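Local coordinates for activator of Hsp90 ATPase homologue 1/2-like C-terminal domain-containing protein (Enterococcus faecalis, PDB 2NN5), which is of unknown function but belongs to the AHA1 family, whose name-giving members activate the Hsp90 ATPase, and binds magnesium ions, at residues Asp27-Phe38 and Tyr175-Glu183. Sequence-based numbering, arbitrary orientation. Where two conformers were deposited one is given.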
# COMPACT_ATOMS: atom_id res chain seq x y z
N ASP A 27 9.17 8.38 -1.28
CA ASP A 27 9.57 6.98 -1.54
C ASP A 27 11.01 6.76 -1.12
O ASP A 27 11.90 7.59 -1.43
CB ASP A 27 9.48 6.62 -3.02
CG ASP A 27 8.04 6.56 -3.55
OD1 ASP A 27 7.05 6.62 -2.78
OD2 ASP A 27 7.89 6.33 -4.77
N THR A 28 11.26 5.59 -0.50
CA THR A 28 12.58 5.22 -0.06
C THR A 28 12.83 3.73 -0.45
O THR A 28 11.88 2.93 -0.44
CB THR A 28 12.45 5.47 1.41
OG1 THR A 28 12.52 6.84 1.76
CG2 THR A 28 12.73 4.35 2.36
N PHE A 29 14.07 3.39 -0.74
CA PHE A 29 14.45 2.04 -1.16
C PHE A 29 15.75 1.63 -0.50
O PHE A 29 16.66 2.45 -0.33
CB PHE A 29 14.64 1.98 -2.68
CG PHE A 29 13.49 2.55 -3.44
CD1 PHE A 29 13.40 3.92 -3.66
CD2 PHE A 29 12.49 1.74 -3.91
CE1 PHE A 29 12.36 4.48 -4.33
CE2 PHE A 29 11.38 2.35 -4.59
CZ PHE A 29 11.37 3.70 -4.79
N ARG A 30 15.84 0.35 -0.19
CA ARG A 30 17.11 -0.23 0.23
C ARG A 30 17.21 -1.66 -0.25
O ARG A 30 16.20 -2.34 -0.46
CB ARG A 30 17.24 -0.18 1.74
CG ARG A 30 18.68 -0.19 2.24
CD ARG A 30 18.77 -0.55 3.71
NE ARG A 30 18.26 0.52 4.58
CZ ARG A 30 18.55 0.64 5.87
NH1 ARG A 30 19.37 -0.21 6.47
NH2 ARG A 30 18.03 1.64 6.57
N LEU A 31 18.45 -2.09 -0.48
CA LEU A 31 18.74 -3.48 -0.89
C LEU A 31 19.65 -4.08 0.16
O LEU A 31 20.70 -3.50 0.46
CB LEU A 31 19.41 -3.52 -2.29
CG LEU A 31 19.87 -4.89 -2.81
CD1 LEU A 31 18.69 -5.79 -3.11
CD2 LEU A 31 20.70 -4.66 -4.12
N GLU A 32 19.23 -5.21 0.73
CA GLU A 32 20.07 -5.95 1.71
C GLU A 32 19.98 -7.41 1.34
O GLU A 32 18.91 -7.98 1.35
CB GLU A 32 19.62 -5.75 3.18
CG GLU A 32 19.58 -4.31 3.71
CD GLU A 32 19.24 -4.24 5.23
OE1 GLU A 32 18.53 -5.13 5.79
OE2 GLU A 32 19.72 -3.30 5.90
N ASN A 33 21.11 -8.05 1.03
CA ASN A 33 21.06 -9.51 0.80
C ASN A 33 19.93 -9.97 -0.13
O ASN A 33 19.07 -10.83 0.23
CB ASN A 33 20.94 -10.26 2.12
CG ASN A 33 21.18 -11.77 1.95
OD1 ASN A 33 20.56 -12.59 2.62
ND2 ASN A 33 22.06 -12.11 1.02
N GLN A 34 19.95 -9.37 -1.31
CA GLN A 34 19.00 -9.61 -2.40
C GLN A 34 17.54 -9.21 -2.14
O GLN A 34 16.74 -9.21 -3.08
CB GLN A 34 19.06 -11.06 -2.89
CG GLN A 34 20.49 -11.49 -3.29
CD GLN A 34 20.49 -12.81 -4.03
OE1 GLN A 34 19.85 -13.78 -3.60
NE2 GLN A 34 21.21 -12.86 -5.15
N THR A 35 17.22 -8.82 -0.89
CA THR A 35 15.87 -8.39 -0.53
C THR A 35 15.75 -6.87 -0.70
O THR A 35 16.61 -6.10 -0.26
CB THR A 35 15.53 -8.75 0.92
OG1 THR A 35 15.57 -10.16 1.04
CG2 THR A 35 14.08 -8.29 1.28
N ILE A 36 14.67 -6.44 -1.35
CA ILE A 36 14.41 -5.01 -1.54
C ILE A 36 13.44 -4.56 -0.46
O ILE A 36 12.45 -5.27 -0.18
CB ILE A 36 13.86 -4.75 -2.94
CG1 ILE A 36 15.02 -4.92 -3.94
CG2 ILE A 36 13.30 -3.33 -3.06
CD1 ILE A 36 14.64 -4.88 -5.36
N TYR A 37 13.73 -3.44 0.18
CA TYR A 37 12.81 -2.79 1.13
C TYR A 37 12.32 -1.49 0.53
O TYR A 37 13.12 -0.69 0.01
CB TYR A 37 13.51 -2.53 2.47
CG TYR A 37 13.97 -3.82 3.15
CD1 TYR A 37 15.23 -4.38 2.87
CD2 TYR A 37 13.11 -4.51 4.03
CE1 TYR A 37 15.63 -5.58 3.47
CE2 TYR A 37 13.50 -5.69 4.64
CZ TYR A 37 14.76 -6.23 4.35
OH TYR A 37 15.11 -7.39 4.99
N PHE A 38 11.02 -1.26 0.62
CA PHE A 38 10.42 -0.06 0.05
C PHE A 38 9.62 0.62 1.15
O PHE A 38 8.94 -0.06 1.94
CB PHE A 38 9.47 -0.50 -1.08
CG PHE A 38 8.52 0.62 -1.57
CD1 PHE A 38 9.03 1.79 -2.14
CD2 PHE A 38 7.15 0.45 -1.49
CE1 PHE A 38 8.18 2.79 -2.61
CE2 PHE A 38 6.24 1.48 -1.95
CZ PHE A 38 6.77 2.63 -2.51
N TYR A 175 9.68 2.87 -11.34
CA TYR A 175 10.15 2.01 -10.28
C TYR A 175 11.21 1.02 -10.72
O TYR A 175 12.10 0.69 -9.92
CB TYR A 175 8.98 1.33 -9.56
CG TYR A 175 8.23 2.35 -8.68
CD1 TYR A 175 8.85 2.92 -7.59
CD2 TYR A 175 6.98 2.77 -9.02
CE1 TYR A 175 8.21 3.87 -6.77
CE2 TYR A 175 6.31 3.72 -8.24
CZ TYR A 175 6.91 4.29 -7.13
OH TYR A 175 6.23 5.26 -6.40
N LEU A 176 11.17 0.61 -11.99
CA LEU A 176 12.25 -0.20 -12.52
C LEU A 176 13.58 0.56 -12.37
O LEU A 176 14.57 -0.03 -11.97
CB LEU A 176 12.02 -0.56 -14.00
CG LEU A 176 13.10 -1.46 -14.63
CD1 LEU A 176 13.42 -2.69 -13.78
CD2 LEU A 176 12.67 -1.88 -16.06
N GLU A 177 13.59 1.86 -12.73
CA GLU A 177 14.85 2.62 -12.67
C GLU A 177 15.30 2.79 -11.21
O GLU A 177 16.52 2.73 -10.89
CB GLU A 177 14.68 4.00 -13.33
CG GLU A 177 14.45 3.93 -14.80
CD GLU A 177 13.94 5.26 -15.37
OE1 GLU A 177 13.45 6.17 -14.60
OE2 GLU A 177 14.03 5.39 -16.60
N LYS A 178 14.34 2.99 -10.29
CA LYS A 178 14.72 3.11 -8.86
C LYS A 178 15.40 1.81 -8.39
O LYS A 178 16.40 1.87 -7.68
CB LYS A 178 13.48 3.38 -7.98
CG LYS A 178 12.98 4.81 -8.11
CD LYS A 178 13.93 5.78 -7.33
CE LYS A 178 13.28 7.15 -7.23
NZ LYS A 178 14.11 8.10 -6.40
N LEU A 179 14.82 0.65 -8.74
CA LEU A 179 15.38 -0.62 -8.24
C LEU A 179 16.71 -0.97 -8.92
O LEU A 179 17.61 -1.52 -8.31
CB LEU A 179 14.36 -1.75 -8.41
CG LEU A 179 13.03 -1.64 -7.68
CD1 LEU A 179 12.33 -2.99 -7.56
CD2 LEU A 179 13.23 -1.01 -6.33
N THR A 180 16.79 -0.66 -10.20
CA THR A 180 17.97 -0.95 -10.95
C THR A 180 19.15 -0.15 -10.35
O THR A 180 20.30 -0.61 -10.29
CB THR A 180 17.56 -0.61 -12.38
OG1 THR A 180 17.12 -1.80 -13.05
CG2 THR A 180 18.58 0.13 -13.14
N ASN A 181 18.86 1.06 -9.90
CA ASN A 181 19.89 1.87 -9.29
C ASN A 181 20.46 1.27 -8.01
O ASN A 181 21.61 1.57 -7.61
CB ASN A 181 19.37 3.27 -9.06
CG ASN A 181 20.48 4.28 -9.03
OD1 ASN A 181 20.85 4.73 -7.97
ND2 ASN A 181 21.06 4.60 -10.18
N LEU A 182 19.69 0.39 -7.34
CA LEU A 182 20.17 -0.26 -6.09
C LEU A 182 21.22 -1.32 -6.35
O LEU A 182 21.95 -1.72 -5.44
CB LEU A 182 19.01 -0.97 -5.38
CG LEU A 182 17.93 -0.05 -4.81
CD1 LEU A 182 16.80 -0.93 -4.26
CD2 LEU A 182 18.49 0.75 -3.66
N GLU A 183 21.25 -1.87 -7.55
CA GLU A 183 22.23 -2.94 -7.80
C GLU A 183 23.69 -2.44 -7.58
O GLU A 183 23.97 -1.29 -7.81
CB GLU A 183 22.10 -3.40 -9.26
CG GLU A 183 20.72 -3.97 -9.61
CD GLU A 183 20.58 -4.18 -11.10
OE1 GLU A 183 21.66 -4.31 -11.74
OE2 GLU A 183 19.44 -4.18 -11.65
O HOH W 1 4.62 5.95 -3.90
O HOH W 2 14.15 7.54 -3.50
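Phe29 and Leu182 hold the C-terminal helix 168-182 against the first beta hairpin, at the edge of the antiparallel sheet of this helix-grip fold. A type I' turn from Glu32 to Thr35 joins the hairpin strands; helix and strand 28-32 run at 40° to each other. Followed outward, Phe29 CB packs on Leu182 CD1, ring CD2 meets Leu179 CD2 at 3.7 Å and CE2 lies 4.0 Å from Tyr175 CD1. Lys178 CB sits over one ring face in a CH-pi contact, offset toward the rim; the bend at chi2 (-75°) takes Lys178 CD out past the rim, 3.6 Å from Phe29 CE1. At the tip, CZ abuts Tyr175 CE1, the two rings meeting edge to edge. Toward the turn, Leu31 CB packs on Leu182 CB, and from the second hairpin strand Ile36 CD1 touches Leu179 CD1. Lys178 NZ continues past the ring to a water that also binds Asp27 O. The buried Tyr175 carries the polar end: its hydroxyl also bonds Ser146 of helix 138-157, and Thr40 holds Asp27 OD1. A second water bridges Asp27 OD1 and Tyr175 OH, beside the direct bond of 2.6 Å from Tyr175 OH to the syn lone pair of Asp27 OD2.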